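Local structure of putative glycoside hydrolase (Parabacteroides distasonis ATCC 8503, 3GYC) at residues Y155-E161 and L230-W236; L248-G252 and K262-K266; W26-R30 and V90-L96; E48-N52 and T367-R371. The protein is a putative glycoside hydrolase with a cellulase-like TIM barrel, and probably cleaves glycosidic bonds in carbohydrates. All coordinates share one frame. Residue numbers count along the deposited sequence, not the author numbering.

Contact 1. Residues Y155-E161 and L230-W236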
loop_
_atom_site.group_PDB
_atom_site.type_symbol
_atom_site.label_atom_id
_atom_site.label_comp_id
_atom_site.label_asym_id
_atom_site.label_seq_id
_atom_site.Cartn_x
_atom_site.Cartn_y
_atom_site.Cartn_z
ATOM N N TYR A 155 -10.340 -4.047 -3.819
ATOM C CA TYR A 155 -10.764 -2.890 -3.065
ATOM C C TYR A 155 -10.277 -1.645 -3.761
ATOM O O TYR A 155 -9.407 -1.711 -4.618
ATOM C CB TYR A 155 -10.235 -2.920 -1.615
ATOM C CG TYR A 155 -8.732 -2.792 -1.425
ATOM C CD1 TYR A 155 -8.133 -1.550 -1.437
ATOM C CD2 TYR A 155 -7.915 -3.902 -1.210
ATOM C CE1 TYR A 155 -6.753 -1.398 -1.245
ATOM C CE2 TYR A 155 -6.518 -3.759 -1.053
ATOM C CZ TYR A 155 -5.962 -2.505 -1.045
ATOM O OH TYR A 155 -4.634 -2.281 -0.852
ATOM N N VAL A 156 -10.835 -0.495 -3.364
ATOM C CA VAL A 156 -10.427 0.776 -3.919
ATOM C C VAL A 156 -10.117 1.690 -2.772
ATOM O O VAL A 156 -10.999 1.995 -1.956
ATOM C CB VAL A 156 -11.523 1.414 -4.822
ATOM C CG1 VAL A 156 -11.098 2.845 -5.305
ATOM C CG2 VAL A 156 -11.841 0.475 -5.973
ATOM N N ASP A 157 -8.887 2.176 -2.770
ATOM C CA ASP A 157 -8.345 3.120 -1.774
ATOM C C ASP A 157 -8.180 4.460 -2.473
ATOM O O ASP A 157 -7.415 4.565 -3.437
ATOM C CB ASP A 157 -7.010 2.569 -1.243
ATOM C CG ASP A 157 -6.155 3.612 -0.502
ATOM O OD1 ASP A 157 -6.667 4.684 -0.059
ATOM O OD2 ASP A 157 -4.929 3.335 -0.388
ATOM N N LEU A 158 -8.838 5.491 -1.968
ATOM C CA LEU A 158 -8.812 6.794 -2.646
ATOM C C LEU A 158 -7.539 7.568 -2.510
ATOM O O LEU A 158 -7.348 8.534 -3.244
ATOM C CB LEU A 158 -10.032 7.674 -2.270
ATOM C CG LEU A 158 -11.303 7.341 -3.065
ATOM C CD1 LEU A 158 -11.772 5.946 -2.785
ATOM C CD2 LEU A 158 -12.442 8.340 -2.764
ATOM N N CYS A 159 -6.674 7.196 -1.569
ATOM C CA CYS A 159 -5.388 7.860 -1.454
ATOM C C CYS A 159 -4.421 7.194 -0.494
ATOM O O CYS A 159 -4.742 7.034 0.690
ATOM C CB CYS A 159 -5.594 9.298 -0.955
ATOM S SG CYS A 159 -4.078 10.234 -1.123
ATOM N N ASN A 160 -3.241 6.812 -1.006
ATOM C CA ASN A 160 -2.161 6.311 -0.177
ATOM C C ASN A 160 -1.831 7.258 0.959
ATOM O O ASN A 160 -1.584 8.439 0.719
ATOM C CB ASN A 160 -0.896 6.152 -1.003
ATOM C CG ASN A 160 0.307 5.763 -0.161
ATOM O OD1 ASN A 160 0.425 4.604 0.288
ATOM N ND2 ASN A 160 1.226 6.723 0.048
ATOM N N GLU A 161 -1.789 6.735 2.189
ATOM C CA GLU A 161 -1.332 7.508 3.367
ATOM C C GLU A 161 -1.979 8.860 3.513
ATOM O O GLU A 161 -1.335 9.905 3.726
ATOM C CB GLU A 161 0.190 7.592 3.385
ATOM C CG GLU A 161 0.754 6.185 3.526
ATOM C CD GLU A 161 2.260 6.067 3.447
ATOM O OE1 GLU A 161 2.925 7.005 2.932
ATOM O OE2 GLU A 161 2.755 4.985 3.879
ATOM N N LEU A 230 -12.804 -1.238 5.157
ATOM C CA LEU A 230 -11.625 -1.940 5.638
ATOM C C LEU A 230 -10.559 -0.924 6.041
ATOM O O LEU A 230 -10.668 0.258 5.720
ATOM C CB LEU A 230 -11.042 -2.867 4.573
ATOM C CG LEU A 230 -10.609 -2.283 3.243
ATOM C CD1 LEU A 230 -9.274 -2.860 2.725
ATOM C CD2 LEU A 230 -11.714 -2.427 2.177
ATOM N N TYR A 231 -9.523 -1.368 6.732
ATOM C CA TYR A 231 -8.447 -0.479 7.067
ATOM C C TYR A 231 -7.195 -1.044 6.382
ATOM O O TYR A 231 -6.928 -2.264 6.453
ATOM C CB TYR A 231 -8.173 -0.344 8.592
ATOM C CG TYR A 231 -9.337 -0.077 9.505
ATOM C CD1 TYR A 231 -10.469 0.614 9.080
ATOM C CD2 TYR A 231 -9.277 -0.466 10.850
ATOM C CE1 TYR A 231 -11.529 0.844 9.952
ATOM C CE2 TYR A 231 -10.313 -0.208 11.725
ATOM C CZ TYR A 231 -11.422 0.459 11.277
ATOM O OH TYR A 231 -12.436 0.678 12.145
ATOM N N GLU A 232 -6.461 -0.173 5.690
ATOM C CA GLU A 232 -5.186 -0.536 5.069
ATOM C C GLU A 232 -4.189 0.288 5.869
ATOM O O GLU A 232 -4.101 1.474 5.659
ATOM C CB GLU A 232 -5.179 -0.232 3.563
ATOM C CG GLU A 232 -4.186 -1.108 2.727
ATOM C CD GLU A 232 -2.778 -0.546 2.549
ATOM O OE1 GLU A 232 -2.645 0.551 1.964
ATOM O OE2 GLU A 232 -1.786 -1.223 2.911
ATOM N N HIS A 233 -3.481 -0.329 6.820
ATOM C CA HIS A 233 -2.631 0.410 7.716
ATOM C C HIS A 233 -1.182 0.017 7.520
ATOM O O HIS A 233 -0.852 -1.162 7.440
ATOM C CB HIS A 233 -3.054 0.243 9.172
ATOM C CG HIS A 233 -2.719 1.445 9.993
ATOM N ND1 HIS A 233 -3.589 2.505 10.123
ATOM C CD2 HIS A 233 -1.571 1.816 10.603
ATOM C CE1 HIS A 233 -3.005 3.457 10.831
ATOM N NE2 HIS A 233 -1.777 3.066 11.127
ATOM N N HIS A 234 -0.319 1.022 7.405
ATOM C CA HIS A 234 1.094 0.785 7.152
ATOM C C HIS A 234 1.831 0.751 8.486
ATOM O O HIS A 234 1.659 1.646 9.300
ATOM C CB HIS A 234 1.653 1.849 6.204
ATOM C CG HIS A 234 0.905 1.942 4.902
ATOM N ND1 HIS A 234 1.101 2.970 4.001
ATOM C CD2 HIS A 234 -0.058 1.145 4.364
ATOM C CE1 HIS A 234 0.341 2.765 2.935
ATOM N NE2 HIS A 234 -0.400 1.688 3.144
ATOM N N ILE A 235 2.613 -0.309 8.706
ATOM C CA ILE A 235 3.255 -0.560 10.005
ATOM C C ILE A 235 4.690 -0.984 9.835
ATOM O O ILE A 235 4.967 -2.039 9.274
ATOM C CB ILE A 235 2.543 -1.697 10.783
ATOM C CG1 ILE A 235 1.124 -1.305 11.136
ATOM C CG2 ILE A 235 3.261 -2.040 12.116
ATOM C CD1 ILE A 235 0.296 -2.450 11.757
ATOM N N TRP A 236 5.598 -0.175 10.363
ATOM C CA TRP A 236 7.024 -0.497 10.358
ATOM C C TRP A 236 7.649 -0.341 11.739
ATOM O O TRP A 236 7.384 0.638 12.420
ATOM C CB TRP A 236 7.776 0.440 9.467
ATOM C CG TRP A 236 7.451 0.370 7.994
ATOM C CD1 TRP A 236 7.954 -0.510 7.072
ATOM C CD2 TRP A 236 6.648 1.281 7.299
ATOM N NE1 TRP A 236 7.487 -0.193 5.827
ATOM C CE2 TRP A 236 6.654 0.892 5.941
ATOM C CE3 TRP A 236 5.893 2.393 7.688
ATOM C CZ2 TRP A 236 5.948 1.599 4.956
ATOM C CZ3 TRP A 236 5.171 3.096 6.699
ATOM C CH2 TRP A 236 5.209 2.695 5.365
HETATM O O HOH W 1 -4.281 0.656 -0.302
#
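The probable active-site cleft of this cellulase-like protein is lined by a chain of polar side chains, which shows how two barrel strands can meet without a backbone hydrogen bond between them. H234 ND1 donates to E161 OE2 (2.6 Å, 163°), a His-carboxylate hydrogen bond, and H234 NE2 donates to E232 OE1 (2.8 Å). The ring thus joins two carboxylates through its two nitrogens. In the eight-stranded parallel TIM barrel, 153-157 and 231-232 are separated by strand 208-209, so D157 CA and E232 CA lie 8.4 Å apart and inward-pointing side chains fill the gap. An Asn-Glu pair just past the fourth strand is a hallmark of clan GH-A glycoside hydrolases, where the Glu is the acid/base; N160-E161 is consistent with that role. The N160 carboxamide is also held by R55. Deeper in, D157 OD2 and E232 OE1 stand 4.3 Å apart, like charges bridged by a water that donates to both and accepts from Y155 OH (3.0 Å). S113 and S211 also bond D157, and T304 bonds E232. At the base, Y155 CB meets L230 CD2 at 4.1 Å, while L230 CD1 lies over one face of the Y155 ring.

Contact 2. Residues L248-G252 and K262-K266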
loop_
_atom_site.group_PDB
_atom_site.type_symbol
_atom_site.label_atom_id
_atom_site.label_comp_id
_atom_site.label_asym_id
_atom_site.label_seq_id
_atom_site.Cartn_x
_atom_site.Cartn_y
_atom_site.Cartn_z
ATOM N N LEU A 248 17.858 7.097 16.074
ATOM C CA LEU A 248 19.150 6.512 16.421
ATOM C C LEU A 248 20.092 6.347 15.212
ATOM O O LEU A 248 21.280 6.666 15.297
ATOM C CB LEU A 248 18.961 5.160 17.117
ATOM C CG LEU A 248 18.465 5.209 18.573
ATOM C CD1 LEU A 248 18.028 3.828 19.015
ATOM C CD2 LEU A 248 19.519 5.806 19.518
ATOM N N VAL A 249 19.556 5.851 14.112
ATOM C CA VAL A 249 20.311 5.580 12.902
ATOM C C VAL A 249 20.736 6.849 12.196
ATOM O O VAL A 249 21.823 6.899 11.618
ATOM C CB VAL A 249 19.483 4.700 11.946
ATOM C CG1 VAL A 249 20.094 4.629 10.512
ATOM C CG2 VAL A 249 19.323 3.323 12.542
ATOM N N GLY A 250 19.892 7.868 12.253
ATOM C CA GLY A 250 20.126 9.102 11.531
ATOM C C GLY A 250 19.503 9.110 10.134
ATOM O O GLY A 250 20.089 9.647 9.203
ATOM N N TYR A 251 18.320 8.528 9.987
ATOM C CA TYR A 251 17.604 8.468 8.703
ATOM C C TYR A 251 16.409 9.425 8.690
ATOM O O TYR A 251 15.535 9.320 9.529
ATOM C CB TYR A 251 17.116 7.051 8.424
ATOM C CG TYR A 251 16.581 6.912 7.006
ATOM C CD1 TYR A 251 17.462 6.930 5.925
ATOM C CD2 TYR A 251 15.210 6.871 6.742
ATOM C CE1 TYR A 251 17.012 6.849 4.636
ATOM C CE2 TYR A 251 14.739 6.760 5.448
ATOM C CZ TYR A 251 15.656 6.760 4.398
ATOM O OH TYR A 251 15.285 6.707 3.107
ATOM N N GLY A 252 16.343 10.318 7.699
ATOM C CA GLY A 252 15.282 11.320 7.621
ATOM C C GLY A 252 14.486 11.328 6.334
ATOM O O GLY A 252 13.953 12.355 5.955
ATOM N N LYS A 262 23.609 6.861 3.733
ATOM C CA LYS A 262 24.931 6.606 4.278
ATOM C C LYS A 262 24.830 6.289 5.789
ATOM O O LYS A 262 25.592 5.489 6.295
ATOM C CB LYS A 262 25.885 7.775 4.017
ATOM C CG LYS A 262 26.374 7.841 2.568
ATOM C CD LYS A 262 27.212 9.120 2.342
ATOM C CE LYS A 262 27.735 9.242 0.944
ATOM N NZ LYS A 262 28.759 8.217 0.595
ATOM N N ASN A 263 23.900 6.925 6.483
ATOM C CA ASN A 263 23.676 6.629 7.911
ATOM C C ASN A 263 23.029 5.246 8.069
ATOM O O ASN A 263 23.290 4.573 9.030
ATOM C CB ASN A 263 22.787 7.684 8.547
ATOM C CG ASN A 263 23.496 8.975 8.747
ATOM O OD1 ASN A 263 24.701 9.016 8.696
ATOM N ND2 ASN A 263 22.765 10.032 8.970
ATOM N N VAL A 264 22.184 4.840 7.128
ATOM C CA VAL A 264 21.559 3.501 7.198
ATOM C C VAL A 264 22.678 2.442 7.095
ATOM O O VAL A 264 22.736 1.483 7.899
ATOM C CB VAL A 264 20.456 3.302 6.121
ATOM C CG1 VAL A 264 19.906 1.858 6.139
ATOM C CG2 VAL A 264 19.324 4.287 6.352
ATOM N N VAL A 265 23.598 2.640 6.150
ATOM C CA VAL A 265 24.728 1.726 5.964
ATOM C C VAL A 265 25.579 1.622 7.235
ATOM O O VAL A 265 25.915 0.512 7.694
ATOM C CB VAL A 265 25.625 2.129 4.738
ATOM C CG1 VAL A 265 26.976 1.374 4.763
ATOM C CG2 VAL A 265 24.863 1.910 3.388
ATOM N N LYS A 266 25.880 2.775 7.829
ATOM C CA LYS A 266 26.755 2.834 8.985
ATOM C C LYS A 266 26.139 2.275 10.270
ATOM O O LYS A 266 26.819 1.560 11.007
ATOM C CB LYS A 266 27.199 4.276 9.230
ATOM C CG LYS A 266 28.258 4.467 10.337
#
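V264 sets its CG2 methyl against Y251 CD1 at 3.3 Å, a tight apolar contact made obliquely to the tyrosine ring. It belongs to a helical excursion of the TIM barrel: helices 240-249 and 259-273 both lie in the long connection between strands 231-232 and 301-303, and here the C-terminal end of the first packs on the second, about 24 Å from the centre of the chain. V249 CG1 lies 3.8 Å from V264 CA and 4.2 Å from V264 CG2, so that V264 meets both V249 and Y251, the residues before and after G250. The Y251 ring also meets the Y246 ring and packs edge-to-face with that of Y253, and its hydroxyl is hydrogen-bonded to D311. The principle illustrated is helix termination by glycine. G250 leaves the helix with positive phi (91°), and its CA comes within 5.6 Å of N263 CA; a CB there would press on the carbonyl of V249 and clash with N263 ND2. Two successive carbonyls, at the helix end and just past it, accept from side chains of helix 259-273: V249 O from N267, and G250 O from N263 ND2 at 2.7 Å with an almost straight N-H...O angle of 173°.

Contact 3. Residues W26-R30 and V90-L96. With EDO (1,2-ethanediol), chain D.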
loop_
_atom_site.group_PDB
_atom_site.type_symbol
_atom_site.label_atom_id
_atom_site.label_comp_id
_atom_site.label_asym_id
_atom_site.label_seq_id
_atom_site.Cartn_x
_atom_site.Cartn_y
_atom_site.Cartn_z
ATOM N N TRP A 26 4.879 -0.773 -11.425
ATOM C CA TRP A 26 4.371 -1.663 -12.440
ATOM C C TRP A 26 4.302 -0.985 -13.817
ATOM O O TRP A 26 4.483 -1.651 -14.854
ATOM C CB TRP A 26 2.957 -2.213 -12.024
ATOM C CG TRP A 26 1.886 -1.165 -12.104
ATOM C CD1 TRP A 26 1.547 -0.274 -11.150
ATOM C CD2 TRP A 26 1.047 -0.879 -13.231
ATOM N NE1 TRP A 26 0.561 0.571 -11.611
ATOM C CE2 TRP A 26 0.211 0.197 -12.869
ATOM C CE3 TRP A 26 0.928 -1.411 -14.497
ATOM C CZ2 TRP A 26 -0.724 0.733 -13.733
ATOM C CZ3 TRP A 26 0.018 -0.899 -15.344
ATOM C CH2 TRP A 26 -0.805 0.166 -14.971
ATOM N N LEU A 27 4.001 0.313 -13.823
ATOM C CA LEU A 27 3.893 1.045 -15.080
ATOM C C LEU A 27 5.196 1.775 -15.401
ATOM O O LEU A 27 5.592 1.820 -16.572
ATOM C CB LEU A 27 2.730 2.048 -14.994
ATOM C CG LEU A 27 2.373 2.802 -16.263
ATOM C CD1 LEU A 27 2.040 1.805 -17.388
ATOM C CD2 LEU A 27 1.220 3.837 -15.953
ATOM N N GLU A 28 5.852 2.331 -14.390
ATOM C CA GLU A 28 7.029 3.191 -14.596
ATOM C C GLU A 28 8.367 2.527 -14.800
ATOM O O GLU A 28 9.191 3.039 -15.536
ATOM C CB GLU A 28 7.164 4.149 -13.425
ATOM C CG GLU A 28 6.089 5.204 -13.512
ATOM C CD GLU A 28 6.124 6.196 -12.376
ATOM O OE1 GLU A 28 7.221 6.658 -11.999
ATOM O OE2 GLU A 28 5.028 6.614 -11.928
ATOM N N ARG A 29 8.567 1.383 -14.143
ATOM C CA ARG A 29 9.891 0.735 -14.139
ATOM C C ARG A 29 10.030 -0.241 -15.227
ATOM O O ARG A 29 10.087 -1.477 -15.020
ATOM C CB ARG A 29 10.159 0.125 -12.769
ATOM C CG ARG A 29 10.353 1.151 -11.693
ATOM C CD ARG A 29 10.989 0.524 -10.413
ATOM N NE ARG A 29 12.368 0.084 -10.632
ATOM C CZ ARG A 29 13.464 0.810 -10.434
ATOM N NH1 ARG A 29 13.416 2.087 -10.122
ATOM N NH2 ARG A 29 14.643 0.281 -10.708
ATOM N N ARG A 30 10.010 0.320 -16.443
ATOM C CA ARG A 30 10.024 -0.510 -17.636
ATOM C C ARG A 30 11.096 -0.108 -18.661
ATOM O O ARG A 30 11.022 -0.473 -19.819
ATOM C CB ARG A 30 8.622 -0.565 -18.222
ATOM C CG ARG A 30 7.554 -0.876 -17.178
ATOM C CD ARG A 30 6.225 -1.070 -17.847
ATOM N NE ARG A 30 6.081 -2.394 -18.465
ATOM C CZ ARG A 30 5.277 -2.689 -19.477
ATOM N NH1 ARG A 30 4.612 -1.750 -20.126
ATOM N NH2 ARG A 30 5.152 -3.938 -19.867
ATOM N N VAL A 90 4.650 7.865 -19.202
ATOM C CA VAL A 90 3.753 6.710 -19.136
ATOM C C VAL A 90 2.452 6.952 -19.889
ATOM O O VAL A 90 2.015 8.111 -20.058
ATOM C CB VAL A 90 3.383 6.347 -17.676
ATOM C CG1 VAL A 90 4.668 6.041 -16.858
ATOM C CG2 VAL A 90 2.518 7.442 -17.030
ATOM N N GLN A 91 1.873 5.852 -20.376
ATOM C CA GLN A 91 0.544 5.848 -20.991
ATOM C C GLN A 91 -0.253 4.836 -20.154
ATOM O O GLN A 91 0.050 3.618 -20.120
ATOM C CB GLN A 91 0.569 5.508 -22.481
ATOM C CG GLN A 91 -0.787 5.606 -23.086
ATOM C CD GLN A 91 -0.881 5.116 -24.506
ATOM O OE1 GLN A 91 -0.010 5.356 -25.337
ATOM N NE2 GLN A 91 -2.000 4.501 -24.816
ATOM N N VAL A 92 -1.281 5.328 -19.469
ATOM C CA VAL A 92 -1.972 4.520 -18.454
ATOM C C VAL A 92 -2.935 3.490 -19.034
ATOM O O VAL A 92 -2.955 2.360 -18.567
ATOM C CB VAL A 92 -2.611 5.380 -17.362
ATOM C CG1 VAL A 92 -3.176 4.542 -16.235
ATOM C CG2 VAL A 92 -1.591 6.353 -16.781
ATOM N N GLN A 93 -3.711 3.856 -20.041
ATOM C CA GLN A 93 -4.585 2.906 -20.725
ATOM C C GLN A 93 -4.137 2.815 -22.171
ATOM O O GLN A 93 -3.792 3.848 -22.776
ATOM C CB GLN A 93 -6.052 3.314 -20.646
ATOM C CG GLN A 93 -6.728 3.180 -19.304
ATOM C CD GLN A 93 -6.991 1.725 -18.886
ATOM O OE1 GLN A 93 -6.341 0.788 -19.381
ATOM N NE2 GLN A 93 -7.942 1.542 -17.974
ATOM N N PRO A 94 -4.215 1.612 -22.767
ATOM C CA PRO A 94 -4.740 0.329 -22.229
ATOM C C PRO A 94 -3.814 -0.481 -21.306
ATOM O O PRO A 94 -4.167 -1.595 -20.922
ATOM C CB PRO A 94 -5.056 -0.470 -23.512
ATOM C CG PRO A 94 -4.010 0.023 -24.503
ATOM C CD PRO A 94 -3.869 1.511 -24.206
ATOM N N ASN A 95 -2.634 0.037 -20.989
ATOM C CA ASN A 95 -1.677 -0.656 -20.082
ATOM C C ASN A 95 -2.292 -1.162 -18.784
ATOM O O ASN A 95 -2.025 -2.312 -18.400
ATOM C CB ASN A 95 -0.446 0.188 -19.776
ATOM C CG ASN A 95 0.602 0.091 -20.854
ATOM O OD1 ASN A 95 0.559 -0.828 -21.655
ATOM N ND2 ASN A 95 1.574 1.067 -20.885
ATOM N N LEU A 96 -3.166 -0.379 -18.155
ATOM C CA LEU A 96 -3.787 -0.818 -16.912
ATOM C C LEU A 96 -4.662 -2.030 -17.165
ATOM O O LEU A 96 -4.545 -3.054 -16.476
ATOM C CB LEU A 96 -4.560 0.312 -16.226
ATOM C CG LEU A 96 -5.355 -0.063 -14.983
ATOM C CD1 LEU A 96 -4.419 -0.656 -13.850
ATOM C CD2 LEU A 96 -6.209 1.107 -14.477
HETATM C C1 EDO D . 17.788 2.746 -11.153
HETATM O O1 EDO D . 17.254 1.409 -11.158
HETATM C C2 EDO D . 17.303 3.480 -9.936
HETATM O O2 EDO D . 15.911 3.261 -9.640
#
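Apolar packing carries this contact, and no hydrogen bond crosses it. L27 is the main plug: its CD2 rests on V90 CB (3.7 Å) and V92 CG2 (3.9 Å). W26 extends over the start of helix 95-105, its CH2 3.9 Å from L96 CD1, and E28 lends its aliphatic part, CG to V90 CG1 at 3.7 Å. In TIM-barrel terms, the short helix 25-28 that follows the first strand, 17-23, is packed against the end of the long excursion between the second strand, 53-57, and its helix 95-105. Apolar meets polar where L27 CD1 packs against N95 ND2 (3.6 Å), which itself bonds weakly to Q91 O (3.1 Å). The polar bonds serve each side separately. Q91 NE2 donates to Q93 O (2.8 Å), the carbonyl of the cis peptide before P94, and L96 N reaches V92 O (2.8 Å). E28 forms a salt bridge with R117 and also bonds Y59. R29, at the centre of an inverse gamma turn, points elsewhere: with D81 it holds an ethanediol, probably from the crystallisation liquor, R29 NH1 donating to its O2 at 2.8 Å.

Contact 4. Residues E48-N52 and T367-R371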
loop_
_atom_site.group_PDB
_atom_site.type_symbol
_atom_site.label_atom_id
_atom_site.label_comp_id
_atom_site.label_asym_id
_atom_site.label_seq_id
_atom_site.Cartn_x
_atom_site.Cartn_y
_atom_site.Cartn_z
ATOM N N GLU A 48 4.766 -17.945 -8.294
ATOM C CA GLU A 48 5.711 -18.984 -7.841
ATOM C C GLU A 48 6.062 -18.740 -6.356
ATOM O O GLU A 48 6.283 -19.678 -5.591
ATOM C CB GLU A 48 6.970 -18.926 -8.711
ATOM C CG GLU A 48 8.085 -19.875 -8.316
ATOM C CD GLU A 48 9.426 -19.674 -9.073
ATOM O OE1 GLU A 48 9.703 -18.571 -9.653
ATOM O OE2 GLU A 48 10.258 -20.629 -9.027
ATOM N N ARG A 49 6.148 -17.479 -5.948
ATOM C CA ARG A 49 6.424 -17.126 -4.571
ATOM C C ARG A 49 5.169 -17.271 -3.679
ATOM O O ARG A 49 5.280 -17.217 -2.465
ATOM C CB ARG A 49 7.021 -15.720 -4.489
ATOM C CG ARG A 49 8.380 -15.694 -5.119
ATOM C CD ARG A 49 8.834 -14.334 -5.511
ATOM N NE ARG A 49 10.231 -14.356 -5.872
ATOM C CZ ARG A 49 10.753 -14.918 -6.956
ATOM N NH1 ARG A 49 10.007 -15.585 -7.841
ATOM N NH2 ARG A 49 12.057 -14.855 -7.144
ATOM N N GLY A 50 3.990 -17.449 -4.295
ATOM C CA GLY A 50 2.742 -17.687 -3.561
ATOM C C GLY A 50 1.874 -16.476 -3.293
ATOM O O GLY A 50 0.912 -16.579 -2.543
ATOM N N TYR A 51 2.227 -15.313 -3.861
ATOM C CA TYR A 51 1.399 -14.124 -3.702
ATOM C C TYR A 51 0.228 -14.242 -4.686
ATOM O O TYR A 51 0.392 -14.753 -5.790
ATOM C CB TYR A 51 2.195 -12.804 -3.963
ATOM C CG TYR A 51 3.281 -12.642 -2.950
ATOM C CD1 TYR A 51 3.016 -12.103 -1.711
ATOM C CD2 TYR A 51 4.570 -13.131 -3.202
ATOM C CE1 TYR A 51 4.017 -12.048 -0.718
ATOM C CE2 TYR A 51 5.592 -13.068 -2.210
ATOM C CZ TYR A 51 5.299 -12.521 -0.990
ATOM O OH TYR A 51 6.261 -12.500 0.010
ATOM N N ASN A 52 -0.956 -13.812 -4.264
ATOM C CA ASN A 52 -2.141 -13.833 -5.119
ATOM C C ASN A 52 -2.941 -12.524 -5.114
ATOM O O ASN A 52 -4.089 -12.489 -5.504
ATOM C CB ASN A 52 -3.015 -15.068 -4.871
ATOM C CG ASN A 52 -3.532 -15.183 -3.456
ATOM O OD1 ASN A 52 -3.132 -14.417 -2.556
ATOM N ND2 ASN A 52 -4.467 -16.118 -3.258
ATOM N N THR A 367 3.898 -16.994 2.490
ATOM C CA THR A 367 2.623 -16.924 1.773
ATOM C C THR A 367 1.770 -18.135 2.115
ATOM O O THR A 367 0.541 -18.002 2.190
ATOM C CB THR A 367 2.768 -16.711 0.270
ATOM O OG1 THR A 367 3.499 -17.792 -0.304
ATOM C CG2 THR A 367 3.472 -15.368 0.020
ATOM N N SER A 368 2.388 -19.294 2.361
ATOM C CA SER A 368 1.627 -20.469 2.792
ATOM C C SER A 368 0.934 -20.151 4.133
ATOM O O SER A 368 -0.240 -20.429 4.316
ATOM C CB SER A 368 2.518 -21.705 2.950
ATOM O OG SER A 368 1.734 -22.877 3.172
ATOM N N ILE A 369 1.663 -19.570 5.067
ATOM C CA ILE A 369 1.085 -19.233 6.364
ATOM C C ILE A 369 -0.073 -18.234 6.232
ATOM O O ILE A 369 -1.140 -18.400 6.857
ATOM C CB ILE A 369 2.158 -18.672 7.307
ATOM C CG1 ILE A 369 3.083 -19.799 7.811
ATOM C CG2 ILE A 369 1.507 -17.954 8.507
ATOM C CD1 ILE A 369 4.463 -19.289 8.291
ATOM N N ILE A 370 0.132 -17.210 5.404
ATOM C CA ILE A 370 -0.857 -16.161 5.216
ATOM C C ILE A 370 -2.140 -16.745 4.645
ATOM O O ILE A 370 -3.224 -16.535 5.188
ATOM C CB ILE A 370 -0.379 -15.099 4.249
ATOM C CG1 ILE A 370 0.702 -14.223 4.870
ATOM C CG2 ILE A 370 -1.580 -14.223 3.796
ATOM C CD1 ILE A 370 1.540 -13.480 3.794
ATOM N N ARG A 371 -1.997 -17.507 3.562
ATOM C CA ARG A 371 -3.162 -18.037 2.859
ATOM C C ARG A 371 -3.916 -19.176 3.571
ATOM O O ARG A 371 -5.032 -19.499 3.199
ATOM C CB ARG A 371 -2.770 -18.410 1.436
ATOM C CG ARG A 371 -2.375 -17.153 0.647
ATOM C CD ARG A 371 -1.723 -17.496 -0.661
ATOM N NE ARG A 371 -2.579 -18.332 -1.481
ATOM C CZ ARG A 371 -2.311 -18.678 -2.737
ATOM N NH1 ARG A 371 -1.201 -18.259 -3.355
ATOM N NH2 ARG A 371 -3.177 -19.431 -3.392
#
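R371 NH1 donates to G50 O at 2.8 Å (161°), and T367 OG1 stands 2.9 Å from R49 O, with the carbonyl of H363 as a second acceptor within its reach. Both backbone carbonyls lie where helix 39-48 ends in a Schellman motif, just before barrel strand 53-57; the partner is helix 360-371, which follows the last strand of the TIM barrel. The contact is thus a worked case of a helix terminus read by side chains one turn apart on a neighbouring helix. G50, with positive phi (96°), lets the surfaces close up: its CA is 3.3 Å from T367 OG1, leaving no room for a CB. Further out, N52 ND2 lies over one face of the R371 guanidinium, 3.4 Å from CZ, while N52 OD1 bonds the backbone of A18. R49 turns aside to a cation-pi contact with W357. Y51 is tethered through its hydroxyl to T345 and H363, and over its ring T367 CG2 makes a CH-pi contact, 3.5 Å from the centroid and 15° off the normal.

In the fold
Followed from the N terminus, the chain opens contact 3 at 26-30, beyond the first barrel strand, and contact 4 at 48-52 before contact 3 closes at 90-96; these two therefore cross. Contact 4 closes only at 367-371, joining the turn after helix 39-48 to helix 360-371, next to where the first and last strands pair. Nested within its loop, in series, are contact 1, which spans the barrel interior from 153-157 to 231-232, and contact 2, a short closure inside the next connection. The centres of contacts 1 and 2 are about 27 Å apart, although helix 240-249 is the next element after strand 231-232. No two contacts touch; the nearest atoms of any pair are about 10 Å apart or more.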